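Local coordinates for iron superoxide dismutase (Trypanosoma cruzi, PDB 2GPC), which probably catalyses the dismutation of superoxide to oxygen and hydrogen peroxide at a single iron ion in each subunit of a dimer, at residues Lys109-Asn114 with Leu136-Thr141; Ala95-Ala100 with Leu127-Asn132; Ala50-Ser53 with Arg59-Lys62; Phe2-Leu7 with Lys30-Tyr35. One frame throughout, in Å; residues are numbered along the deposited sequence.

Contact 1 (Lys109-Asn114 with Leu136-Thr141); sequences KEEFTN and LKVYQT
Val138 of strand 135-142 pushes both methyls against the backbone and side chains of helix 105-118, and the tight half of this helix-on-sheet contact gathers round it. CG2 lies 4.0 Å from Phe112 CB and close to the plane of the Phe112 ring, so it meets the phenyl at an edge. Both methyls also touch the Phe112 backbone, CG2 at N and CG1, anti to its own backbone N (chi1 165°), at CA, 4.0 Å from Phe112 CA. A branched valine suits the place because its two methyls spread under one helical turn. Phe112, buried, continues inward to Ala125 of the neighbouring strand and to the ring of Trp182.

The looser half belongs to Glu111, whose extended chain runs past Val138 in the opposite direction. Its CG packs 4.0 Å from Val138 CB, and OE2 stays alongside, 3.8 Å from Val138 CB. There a water donates to Glu111 OE2 at 2.7 Å and accepts from Val138 N at 3.0 Å.

No direct hydrogen bond joins helix to strand. Adhesion is therefore apolar on the inner side and water-mediated on the outer, and the bridging water gives the amide of this outermost strand a polar partner while probably helping to stabilise the glutamate charge.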
loop_
_atom_site.group_PDB
_atom_site.type_symbol
_atom_site.label_atom_id
_atom_site.label_comp_id
_atom_site.label_asym_id
_atom_site.label_seq_id
_atom_site.Cartn_x
_atom_site.Cartn_y
_atom_site.Cartn_z
ATOM N N LYS A 109 -18.114 -0.917 -16.206
ATOM C CA LYS A 109 -17.710 0.162 -15.320
ATOM C C LYS A 109 -17.929 -0.238 -13.860
ATOM O O LYS A 109 -17.078 0.029 -13.013
ATOM C CB LYS A 109 -18.462 1.450 -15.674
ATOM C CG LYS A 109 -18.308 2.561 -14.666
ATOM C CD LYS A 109 -18.880 3.876 -15.167
ATOM C CE LYS A 109 -18.671 4.960 -14.134
ATOM N NZ LYS A 109 -19.186 6.276 -14.573
ATOM N N GLU A 110 -19.058 -0.889 -13.576
ATOM C CA GLU A 110 -19.334 -1.380 -12.236
ATOM C C GLU A 110 -18.275 -2.402 -11.794
ATOM O O GLU A 110 -17.807 -2.350 -10.661
ATOM C CB GLU A 110 -20.746 -1.983 -12.137
ATOM C CG GLU A 110 -21.073 -2.630 -10.786
ATOM C CD GLU A 110 -21.402 -1.623 -9.683
ATOM O OE1 GLU A 110 -21.246 -0.395 -9.899
ATOM O OE2 GLU A 110 -21.831 -2.060 -8.585
ATOM N N GLU A 111 -17.902 -3.325 -12.676
ATOM C CA GLU A 111 -16.942 -4.366 -12.317
ATOM C C GLU A 111 -15.543 -3.772 -12.071
ATOM O O GLU A 111 -14.899 -4.109 -11.090
ATOM C CB GLU A 111 -16.902 -5.455 -13.387
ATOM C CG GLU A 111 -15.990 -6.628 -13.060
ATOM C CD GLU A 111 -16.046 -7.737 -14.098
ATOM O OE1 GLU A 111 -16.956 -7.730 -14.960
ATOM O OE2 GLU A 111 -15.181 -8.635 -14.039
ATOM N N PHE A 112 -15.099 -2.871 -12.941
ATOM C CA PHE A 112 -13.791 -2.235 -12.788
ATOM C C PHE A 112 -13.746 -1.370 -11.526
ATOM O O PHE A 112 -12.795 -1.464 -10.752
ATOM C CB PHE A 112 -13.443 -1.421 -14.048
ATOM C CG PHE A 112 -12.065 -0.805 -14.029
ATOM C CD1 PHE A 112 -11.809 0.339 -13.287
ATOM C CD2 PHE A 112 -11.026 -1.361 -14.775
ATOM C CE1 PHE A 112 -10.531 0.922 -13.278
ATOM C CE2 PHE A 112 -9.751 -0.787 -14.765
ATOM C CZ PHE A 112 -9.510 0.365 -14.025
ATOM N N THR A 113 -14.785 -0.560 -11.316
ATOM C CA THR A 113 -14.916 0.282 -10.117
ATOM C C THR A 113 -14.799 -0.532 -8.841
ATOM O O THR A 113 -14.006 -0.210 -7.974
ATOM C CB THR A 113 -16.270 1.011 -10.107
ATOM O OG1 THR A 113 -16.363 1.897 -11.228
ATOM C CG2 THR A 113 -16.419 1.926 -8.884
ATOM N N ASN A 114 -15.580 -1.591 -8.736
ATOM C CA ASN A 114 -15.582 -2.390 -7.515
ATOM C C ASN A 114 -14.239 -3.080 -7.254
ATOM O O ASN A 114 -13.792 -3.150 -6.109
ATOM C CB ASN A 114 -16.751 -3.372 -7.529
ATOM C CG ASN A 114 -18.101 -2.657 -7.427
ATOM O OD1 ASN A 114 -18.181 -1.502 -6.976
ATOM N ND2 ASN A 114 -19.164 -3.338 -7.836
ATOM N N LEU A 136 -12.480 -9.449 -23.383
ATOM C CA LEU A 136 -11.990 -8.446 -22.446
ATOM C C LEU A 136 -12.296 -8.892 -21.016
ATOM O O LEU A 136 -13.311 -9.549 -20.771
ATOM C CB LEU A 136 -12.605 -7.078 -22.741
ATOM C CG LEU A 136 -11.824 -6.191 -23.721
ATOM C CD1 LEU A 136 -11.267 -6.967 -24.905
ATOM C CD2 LEU A 136 -12.678 -5.034 -24.195
ATOM N N LYS A 137 -11.399 -8.552 -20.087
ATOM C CA LYS A 137 -11.555 -8.900 -18.677
ATOM C C LYS A 137 -11.036 -7.783 -17.764
ATOM O O LYS A 137 -10.073 -7.094 -18.097
ATOM C CB LYS A 137 -10.785 -10.183 -18.353
ATOM C CG LYS A 137 -11.333 -11.437 -19.014
ATOM C CD LYS A 137 -10.420 -12.614 -18.717
ATOM C CE LYS A 137 -10.897 -13.895 -19.383
ATOM N NZ LYS A 137 -9.905 -14.972 -19.125
ATOM N N VAL A 138 -11.690 -7.620 -16.619
ATOM C CA VAL A 138 -11.195 -6.773 -15.549
ATOM C C VAL A 138 -10.300 -7.668 -14.712
ATOM O O VAL A 138 -10.641 -8.824 -14.428
ATOM C CB VAL A 138 -12.329 -6.186 -14.688
ATOM C CG1 VAL A 138 -11.785 -5.601 -13.369
ATOM C CG2 VAL A 138 -13.086 -5.139 -15.458
ATOM N N TYR A 139 -9.170 -7.112 -14.307
ATOM C CA TYR A 139 -8.062 -7.862 -13.740
ATOM C C TYR A 139 -7.352 -6.940 -12.752
ATOM O O TYR A 139 -7.236 -5.762 -13.007
ATOM C CB TYR A 139 -7.135 -8.241 -14.891
ATOM C CG TYR A 139 -5.908 -9.031 -14.523
ATOM C CD1 TYR A 139 -6.013 -10.309 -13.983
ATOM C CD2 TYR A 139 -4.639 -8.510 -14.742
ATOM C CE1 TYR A 139 -4.891 -11.040 -13.663
ATOM C CE2 TYR A 139 -3.514 -9.236 -14.425
ATOM C CZ TYR A 139 -3.651 -10.498 -13.889
ATOM O OH TYR A 139 -2.533 -11.220 -13.575
ATOM N N GLN A 140 -6.912 -7.456 -11.614
ATOM C CA GLN A 140 -6.142 -6.648 -10.671
ATOM C C GLN A 140 -4.782 -7.278 -10.421
ATOM O O GLN A 140 -4.624 -8.503 -10.486
ATOM C CB GLN A 140 -6.896 -6.486 -9.355
ATOM C CG GLN A 140 -7.115 -7.775 -8.580
ATOM C CD GLN A 140 -8.279 -7.662 -7.629
ATOM O OE1 GLN A 140 -8.288 -6.796 -6.750
ATOM N NE2 GLN A 140 -9.288 -8.504 -7.825
ATOM N N THR A 141 -3.790 -6.436 -10.170
ATOM C CA THR A 141 -2.503 -6.925 -9.699
ATOM C C THR A 141 -2.195 -6.309 -8.349
ATOM O O THR A 141 -2.707 -5.240 -8.003
ATOM C CB THR A 141 -1.382 -6.667 -10.722
ATOM O OG1 THR A 141 -1.237 -5.260 -10.987
ATOM C CG2 THR A 141 -1.722 -7.289 -12.062
HETATM O O HOH W 1 -13.825 -9.702 -16.142
#

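Contact 2 (Ala95-Ala100 with Leu127-Asn132)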
loop_
_atom_site.group_PDB
_atom_site.type_symbol
_atom_site.label_atom_id
_atom_site.label_comp_id
_atom_site.label_asym_id
_atom_site.label_seq_id
_atom_site.Cartn_x
_atom_site.Cartn_y
_atom_site.Cartn_z
ATOM N N ALA A 95 -15.941 0.326 -27.784
ATOM C CA ALA A 95 -17.312 0.137 -27.324
ATOM C C ALA A 95 -17.794 -1.261 -27.694
ATOM O O ALA A 95 -18.343 -1.964 -26.847
ATOM C CB ALA A 95 -18.246 1.189 -27.909
ATOM N N ASP A 96 -17.573 -1.667 -28.945
ATOM C CA ASP A 96 -18.029 -2.970 -29.427
ATOM C C ASP A 96 -17.470 -4.102 -28.567
ATOM O O ASP A 96 -18.198 -5.019 -28.180
ATOM C CB ASP A 96 -17.587 -3.229 -30.878
ATOM C CG ASP A 96 -18.298 -2.351 -31.900
ATOM O OD1 ASP A 96 -19.346 -1.736 -31.597
ATOM O OD2 ASP A 96 -17.853 -2.228 -33.061
ATOM N N GLU A 97 -16.166 -4.046 -28.298
ATOM C CA GLU A 97 -15.478 -5.121 -27.584
ATOM C C GLU A 97 -15.905 -5.133 -26.111
ATOM O O GLU A 97 -16.107 -6.193 -25.538
ATOM C CB GLU A 97 -13.948 -5.006 -27.761
ATOM C CG GLU A 97 -13.518 -5.190 -29.225
ATOM C CD GLU A 97 -12.130 -5.782 -29.423
ATOM O OE1 GLU A 97 -11.649 -6.565 -28.579
ATOM O OE2 GLU A 97 -11.518 -5.482 -30.467
ATOM N N ILE A 98 -16.092 -3.957 -25.518
ATOM C CA ILE A 98 -16.588 -3.881 -24.139
ATOM C C ILE A 98 -18.007 -4.463 -24.022
ATOM O O ILE A 98 -18.290 -5.255 -23.122
ATOM C CB ILE A 98 -16.516 -2.433 -23.598
ATOM C CG1 ILE A 98 -15.064 -2.103 -23.247
ATOM C CG2 ILE A 98 -17.411 -2.254 -22.351
ATOM C CD1 ILE A 98 -14.822 -0.676 -22.850
ATOM N N ASN A 99 -18.874 -4.090 -24.945
ATOM C CA ASN A 99 -20.254 -4.580 -24.954
ATOM C C ASN A 99 -20.302 -6.109 -25.135
ATOM O O ASN A 99 -21.079 -6.785 -24.481
ATOM C CB ASN A 99 -21.059 -3.895 -26.068
ATOM C CG ASN A 99 -21.311 -2.417 -25.800
ATOM O OD1 ASN A 99 -21.239 -1.953 -24.655
ATOM N ND2 ASN A 99 -21.581 -1.661 -26.869
ATOM N N ALA A 100 -19.449 -6.640 -26.009
ATOM C CA ALA A 100 -19.391 -8.075 -26.287
ATOM C C ALA A 100 -18.891 -8.907 -25.105
ATOM O O ALA A 100 -19.329 -10.046 -24.922
ATOM C CB ALA A 100 -18.524 -8.342 -27.496
ATOM N N LEU A 127 -7.983 -3.161 -17.214
ATOM C CA LEU A 127 -8.742 -3.771 -18.289
ATOM C C LEU A 127 -7.707 -4.425 -19.190
ATOM O O LEU A 127 -6.721 -3.789 -19.566
ATOM C CB LEU A 127 -9.523 -2.719 -19.085
ATOM C CG LEU A 127 -10.316 -3.223 -20.300
ATOM C CD1 LEU A 127 -11.396 -4.224 -19.874
ATOM C CD2 LEU A 127 -10.921 -2.055 -21.067
ATOM N N VAL A 128 -7.925 -5.694 -19.524
ATOM C CA VAL A 128 -7.042 -6.433 -20.422
ATOM C C VAL A 128 -7.867 -7.142 -21.492
ATOM O O VAL A 128 -9.064 -7.349 -21.329
ATOM C CB VAL A 128 -6.178 -7.500 -19.666
ATOM C CG1 VAL A 128 -5.259 -6.843 -18.625
ATOM C CG2 VAL A 128 -7.042 -8.573 -19.029
ATOM N N LYS A 129 -7.213 -7.509 -22.583
ATOM C CA LYS A 129 -7.781 -8.405 -23.572
ATOM C C LYS A 129 -7.034 -9.720 -23.435
ATOM O O LYS A 129 -5.810 -9.750 -23.552
ATOM C CB LYS A 129 -7.602 -7.823 -24.978
ATOM C CG LYS A 129 -8.094 -8.719 -26.121
ATOM C CD LYS A 129 -8.154 -7.898 -27.413
ATOM C CE LYS A 129 -8.996 -8.510 -28.498
ATOM N NZ LYS A 129 -8.997 -7.598 -29.702
ATOM N N ASP A 130 -7.766 -10.792 -23.134
ATOM C CA ASP A 130 -7.193 -12.135 -23.075
ATOM C C ASP A 130 -7.125 -12.700 -24.488
ATOM O O ASP A 130 -8.148 -13.092 -25.051
ATOM C CB ASP A 130 -8.045 -13.032 -22.174
ATOM C CG ASP A 130 -7.399 -14.373 -21.898
ATOM O OD1 ASP A 130 -6.452 -14.773 -22.616
ATOM O OD2 ASP A 130 -7.800 -15.103 -20.977
ATOM N N THR A 131 -5.926 -12.721 -25.070
ATOM C CA THR A 131 -5.754 -13.177 -26.455
ATOM C C THR A 131 -5.903 -14.688 -26.624
ATOM O O THR A 131 -5.931 -15.162 -27.741
ATOM C CB THR A 131 -4.407 -12.704 -27.047
ATOM O OG1 THR A 131 -3.314 -13.140 -26.225
ATOM C CG2 THR A 131 -4.318 -11.195 -27.042
ATOM N N ASN A 132 -6.013 -15.443 -25.532
ATOM C CA ASN A 132 -6.437 -16.841 -25.633
ATOM C C ASN A 132 -7.853 -17.003 -26.194
ATOM O O ASN A 132 -8.135 -18.008 -26.850
ATOM C CB ASN A 132 -6.353 -17.553 -24.279
ATOM C CG ASN A 132 -4.930 -17.658 -23.760
ATOM O OD1 ASN A 132 -3.974 -17.392 -24.485
ATOM N ND2 ASN A 132 -4.786 -18.048 -22.500
#
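Glu97 and Lys129 approach from helix 92-102 and strand 123-130 with their chains at about a right angle, so that the ammonium group comes up to the end of the carboxylate. Lys129 NZ donates to Glu97 OE1 at 3.1 Å, the oxygen accepting through its syn lone pair, and lies 3.4 Å from Glu97 OE2, a weak bond. The salt bridge is thus forked but lopsided. The last methylene of the lysine also comes close, with Lys129 CE 3.3 Å from Glu97 OE1.

Two long, extended chains are needed because the backbones stay apart, the CA atoms of Glu97 and Lys129 being 9.3 Å from each other. Lys129 CG is anti to the backbone N (chi1 177°), and the straight chain beyond it carries the charge out from the sheet toward the helix. Glutamate suits the other side since its second oxygen can serve a second cation: OE2 also pairs with Lys93, so the carboxylate is shared between two lysines. Leu136 of the adjacent strand packs against both Glu97 and Lys129.

This surface ion pair ties a helix to the central strand of the three-stranded antiparallel sheet, in the alpha+beta arrangement of the C-terminal domain of iron and manganese superoxide dismutases.

Contact 3 (Ala50-Ser53 with Arg59-Lys62); sequences ATKS and RTEK
Lys52 reaches with its ammonium group to Glu61 and Thr60, joining the loop that enters the short helix 54-60 to the residues at its exit, in the alpha-hairpin domain of the superoxide dismutase. The first shell is polar and centres on NZ. The salt bridge from Lys52 NZ to Glu61 OE2 is 2.6 Å long, and the hydrogen bond from Lys52 NZ to Thr60 OG1 measures 3.0 Å. The carboxylate is met on the anti side of OE2, with NZ 18° out of its plane. Two bonds to different residues fix where the flexible lysine ends.

The next shell explains how these groups arrive. Lysine is suited to its place by reach: its CA lies 9.5 Å from Thr60 CA, and the chain beyond CG is extended to cover the gap. Glu61, by contrast, is bent at chi2 (-79°), which folds its carboxylate round to cross the lysine at about a right angle. As the first residue to leave helical geometry, it sits where the chain turns out of the helix. Threonine suits its position because a hydroxyl can accept and donate at once: OG1 accepts from Lys52 NZ and is also hydrogen-bonded to Glu56 O, one turn back.

Farther out, the start of the helix is held by its own polar groups. Ser53 occupies the N-cap position, where its side chain caps a backbone N, and, separately, Glu56 OE1 accepts from Ser53 N. Entrance and exit are linked through Lys52 NZ, with Lys52 CE 3.7 Å from Glu61 OE2 and 3.8 Å from Thr60 OG1.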
loop_
_atom_site.group_PDB
_atom_site.type_symbol
_atom_site.label_atom_id
_atom_site.label_comp_id
_atom_site.label_asym_id
_atom_site.label_seq_id
_atom_site.Cartn_x
_atom_site.Cartn_y
_atom_site.Cartn_z
ATOM N N ALA A 50 21.995 -4.434 -17.554
ATOM C CA ALA A 50 22.305 -3.278 -18.413
ATOM C C ALA A 50 21.897 -3.466 -19.881
ATOM O O ALA A 50 21.688 -2.480 -20.591
ATOM C CB ALA A 50 23.790 -2.923 -18.318
ATOM N N THR A 51 21.773 -4.724 -20.316
ATOM C CA THR A 51 21.374 -5.073 -21.686
ATOM C C THR A 51 19.906 -5.506 -21.841
ATOM O O THR A 51 19.449 -5.772 -22.951
ATOM C CB THR A 51 22.264 -6.208 -22.193
ATOM O OG1 THR A 51 22.312 -7.268 -21.218
ATOM C CG2 THR A 51 23.707 -5.734 -22.338
ATOM N N LYS A 52 19.179 -5.617 -20.736
ATOM C CA LYS A 52 17.760 -5.964 -20.783
ATOM C C LYS A 52 16.897 -4.710 -20.865
ATOM O O LYS A 52 17.225 -3.687 -20.278
ATOM C CB LYS A 52 17.371 -6.772 -19.543
ATOM C CG LYS A 52 18.105 -8.100 -19.415
ATOM C CD LYS A 52 17.343 -9.054 -18.522
ATOM C CE LYS A 52 18.020 -10.398 -18.439
ATOM N NZ LYS A 52 17.392 -11.255 -17.413
ATOM N N SER A 53 15.802 -4.787 -21.611
ATOM C CA SER A 53 14.799 -3.726 -21.622
ATOM C C SER A 53 13.931 -3.849 -20.370
ATOM O O SER A 53 14.010 -4.836 -19.644
ATOM C CB SER A 53 13.921 -3.815 -22.878
ATOM O OG SER A 53 13.085 -4.958 -22.834
ATOM N N ARG A 59 9.682 -9.889 -17.575
ATOM C CA ARG A 59 9.399 -11.256 -18.016
ATOM C C ARG A 59 10.343 -12.308 -17.427
ATOM O O ARG A 59 9.952 -13.467 -17.283
ATOM C CB ARG A 59 9.448 -11.325 -19.545
ATOM C CG ARG A 59 8.297 -10.603 -20.219
ATOM C CD ARG A 59 8.128 -10.919 -21.703
ATOM N NE ARG A 59 9.352 -10.670 -22.470
ATOM C CZ ARG A 59 9.564 -9.616 -23.267
ATOM N NH1 ARG A 59 8.633 -8.683 -23.442
ATOM N NH2 ARG A 59 10.732 -9.508 -23.899
ATOM N N THR A 60 11.568 -11.907 -17.075
ATOM C CA THR A 60 12.633 -12.864 -16.728
ATOM C C THR A 60 13.219 -12.736 -15.325
ATOM O O THR A 60 13.958 -13.621 -14.891
ATOM C CB THR A 60 13.797 -12.753 -17.738
ATOM O OG1 THR A 60 14.431 -11.469 -17.630
ATOM C CG2 THR A 60 13.301 -12.821 -19.186
ATOM N N GLU A 61 12.929 -11.648 -14.617
ATOM C CA GLU A 61 13.498 -11.439 -13.289
ATOM C C GLU A 61 12.401 -11.448 -12.223
ATOM O O GLU A 61 11.212 -11.369 -12.538
ATOM C CB GLU A 61 14.276 -10.117 -13.223
ATOM C CG GLU A 61 15.405 -9.950 -14.244
ATOM C CD GLU A 61 16.697 -10.684 -13.881
ATOM O OE1 GLU A 61 16.916 -11.043 -12.695
ATOM O OE2 GLU A 61 17.505 -10.906 -14.803
ATOM N N LYS A 62 12.814 -11.540 -10.962
ATOM C CA LYS A 62 11.893 -11.601 -9.828
ATOM C C LYS A 62 12.412 -10.796 -8.627
ATOM O O LYS A 62 13.521 -10.247 -8.664
ATOM C CB LYS A 62 11.611 -13.064 -9.447
ATOM C CG LYS A 62 12.749 -13.773 -8.740
ATOM C CD LYS A 62 12.699 -15.270 -9.003
ATOM C CE LYS A 62 13.546 -16.069 -8.005
ATOM N NZ LYS A 62 12.947 -17.410 -7.737
#

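Contact 4 (Phe2-Leu7 with Lys30-Tyr35); sequences FSIPPL and KHHQGY
Apolar packing against a histidine ring, supplemented by a water bridge, lays the N-terminal segment 2-7 along helix 21-44 of the alpha-hairpin domain. Ile4 carries it. Its CD1 methyl sits over the centre of one face of His32, 3.5 Å from the ring centroid and only 12° off the normal, a CH-pi contact. Ile4 CG2 reaches the same ring at another point, 3.8 Å from His32 NE2. With CG1 between the backbone N and the carbonyl carbon (chi1 53°), the longer branch of Ile4 projects over the imidazole and along the amide of Gln33, whose CD is 3.8 Å from Ile4 CD1. Isoleucine suits the site because the long CG1-CD1 branch lies between imidazole and amide, and the CG2 methyl adds a second touch on the ring.

His32 is buried, yet both ring nitrogens are satisfied: NE2 bonds to Ile72 O and ND1 to Trp79 NE1, which together fix the ring's rotation. The ring also meets that of His75, an iron ligand, and so belongs to the surroundings of the metal site without binding the metal.

Gln33, bent at chi2, lays its amide group along the isoleucine and turns OE1 to a bridging water. That water donates to Gln33 OE1 at 2.9 Å and accepts from Ile4 N, also at 2.9 Å.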
loop_
_atom_site.group_PDB
_atom_site.type_symbol
_atom_site.label_atom_id
_atom_site.label_comp_id
_atom_site.label_asym_id
_atom_site.label_seq_id
_atom_site.Cartn_x
_atom_site.Cartn_y
_atom_site.Cartn_z
ATOM N N PHE A 2 18.393 3.598 -18.201
ATOM C CA PHE A 2 16.935 3.627 -18.235
ATOM C C PHE A 2 16.418 5.039 -18.013
ATOM O O PHE A 2 16.936 5.785 -17.170
ATOM C CB PHE A 2 16.322 2.680 -17.199
ATOM C CG PHE A 2 16.639 1.239 -17.441
ATOM C CD1 PHE A 2 16.043 0.552 -18.487
ATOM C CD2 PHE A 2 17.548 0.570 -16.631
ATOM C CE1 PHE A 2 16.339 -0.782 -18.717
ATOM C CE2 PHE A 2 17.851 -0.764 -16.854
ATOM C CZ PHE A 2 17.244 -1.441 -17.896
ATOM N N SER A 3 15.417 5.405 -18.801
ATOM C CA SER A 3 14.669 6.635 -18.583
ATOM C C SER A 3 13.187 6.373 -18.832
ATOM O O SER A 3 12.802 5.295 -19.299
ATOM C CB SER A 3 15.188 7.774 -19.468
ATOM O OG SER A 3 14.876 7.538 -20.828
ATOM N N ILE A 4 12.359 7.346 -18.481
ATOM C CA ILE A 4 10.930 7.277 -18.760
ATOM C C ILE A 4 10.492 8.494 -19.559
ATOM O O ILE A 4 11.069 9.589 -19.422
ATOM C CB ILE A 4 10.093 7.167 -17.472
ATOM C CG1 ILE A 4 10.459 8.282 -16.484
ATOM C CG2 ILE A 4 10.252 5.761 -16.858
ATOM C CD1 ILE A 4 9.512 8.364 -15.293
ATOM N N PRO A 5 9.464 8.308 -20.386
ATOM C CA PRO A 5 8.927 9.416 -21.174
ATOM C C PRO A 5 8.307 10.479 -20.251
ATOM O O PRO A 5 7.911 10.141 -19.131
ATOM C CB PRO A 5 7.850 8.757 -22.048
ATOM C CG PRO A 5 8.018 7.276 -21.895
ATOM C CD PRO A 5 8.745 7.043 -20.631
ATOM N N PRO A 6 8.246 11.733 -20.698
ATOM C CA PRO A 6 7.544 12.769 -19.939
ATOM C C PRO A 6 6.055 12.437 -19.812
ATOM O O PRO A 6 5.516 11.651 -20.604
ATOM C CB PRO A 6 7.754 14.056 -20.778
ATOM C CG PRO A 6 8.306 13.638 -22.096
ATOM C CD PRO A 6 8.853 12.256 -21.937
ATOM N N LEU A 7 5.407 13.018 -18.810
ATOM C CA LEU A 7 3.949 13.002 -18.731
ATOM C C LEU A 7 3.393 13.418 -20.095
ATOM O O LEU A 7 3.877 14.391 -20.676
ATOM C CB LEU A 7 3.458 13.951 -17.634
ATOM C CG LEU A 7 3.746 13.565 -16.176
ATOM C CD1 LEU A 7 3.391 14.723 -15.244
ATOM C CD2 LEU A 7 2.998 12.301 -15.748
ATOM N N LYS A 30 8.805 11.860 -7.634
ATOM C CA LYS A 30 9.299 11.082 -6.497
ATOM C C LYS A 30 9.141 9.576 -6.718
ATOM O O LYS A 30 10.137 8.830 -6.685
ATOM C CB LYS A 30 8.629 11.511 -5.189
ATOM C CG LYS A 30 8.803 12.990 -4.813
ATOM C CD LYS A 30 10.275 13.418 -4.775
ATOM C CE LYS A 30 10.432 14.838 -4.247
ATOM N NZ LYS A 30 11.866 15.253 -4.290
ATOM N N HIS A 31 7.914 9.115 -6.952
ATOM C CA HIS A 31 7.673 7.680 -7.073
ATOM C C HIS A 31 8.172 7.127 -8.402
ATOM O O HIS A 31 9.017 6.250 -8.409
ATOM C CB HIS A 31 6.190 7.326 -6.816
ATOM C CG HIS A 31 5.750 7.625 -5.421
ATOM N ND1 HIS A 31 6.015 6.780 -4.365
ATOM C CD2 HIS A 31 5.113 8.697 -4.893
ATOM C CE1 HIS A 31 5.559 7.318 -3.249
ATOM N NE2 HIS A 31 5.008 8.482 -3.538
ATOM N N HIS A 32 7.693 7.660 -9.520
ATOM C CA HIS A 32 8.007 7.072 -10.820
ATOM C C HIS A 32 9.495 7.218 -11.150
ATOM O O HIS A 32 10.159 6.233 -11.485
ATOM C CB HIS A 32 7.137 7.683 -11.914
ATOM C CG HIS A 32 7.052 6.853 -13.161
ATOM N ND1 HIS A 32 6.391 7.285 -14.291
ATOM C CD2 HIS A 32 7.532 5.620 -13.455
ATOM C CE1 HIS A 32 6.474 6.358 -15.230
ATOM N NE2 HIS A 32 7.162 5.337 -14.749
ATOM N N GLN A 33 10.028 8.431 -11.018
ATOM C CA GLN A 33 11.448 8.654 -11.301
ATOM C C GLN A 33 12.337 7.957 -10.295
ATOM O O GLN A 33 13.451 7.561 -10.630
ATOM C CB GLN A 33 11.792 10.143 -11.372
ATOM C CG GLN A 33 11.238 10.810 -12.631
ATOM C CD GLN A 33 12.130 10.674 -13.860
ATOM O OE1 GLN A 33 12.957 9.748 -13.964
ATOM N NE2 GLN A 33 11.944 11.588 -14.814
ATOM N N GLY A 34 11.846 7.813 -9.070
ATOM C CA GLY A 34 12.570 7.119 -8.020
ATOM C C GLY A 34 12.814 5.667 -8.389
ATOM O O GLY A 34 13.895 5.144 -8.127
ATOM N N TYR A 35 11.819 5.021 -8.998
ATOM C CA TYR A 35 11.987 3.653 -9.482
ATOM C C TYR A 35 13.059 3.594 -10.571
ATOM O O TYR A 35 13.865 2.665 -10.610
ATOM C CB TYR A 35 10.664 3.086 -10.011
ATOM C CG TYR A 35 9.617 2.848 -8.949
ATOM C CD1 TYR A 35 9.893 2.047 -7.846
ATOM C CD2 TYR A 35 8.345 3.406 -9.049
ATOM C CE1 TYR A 35 8.944 1.801 -6.875
ATOM C CE2 TYR A 35 7.375 3.164 -8.064
ATOM C CZ TYR A 35 7.692 2.353 -6.990
ATOM O OH TYR A 35 6.777 2.108 -6.006
HETATM O O HOH W 2 13.804 9.169 -16.709
#

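In the fold
Contact 4 comes first along the chain, then contact 3, and both lie in the alpha-hairpin domain, with centres about 17 Å apart; they touch where the Phe2 ring packs on the backbone of Lys52 and Ser53. Contacts 1 and 2 follow in the C-terminal domain, centres about 12 Å apart, with their segments interleaved in sequence. Each sets a helix, 105-118 or 92-102, against the same antiparallel sheet, on neighbouring strands 135-142 and 123-130, and a Lys137-Asp130 salt bridge joins them. The centres of contacts 1 and 4 are about 26 Å apart, across the molecule from each other. The iron ligands come from both domains: His27 and His75 from the first, Asp160 and His164 from the second.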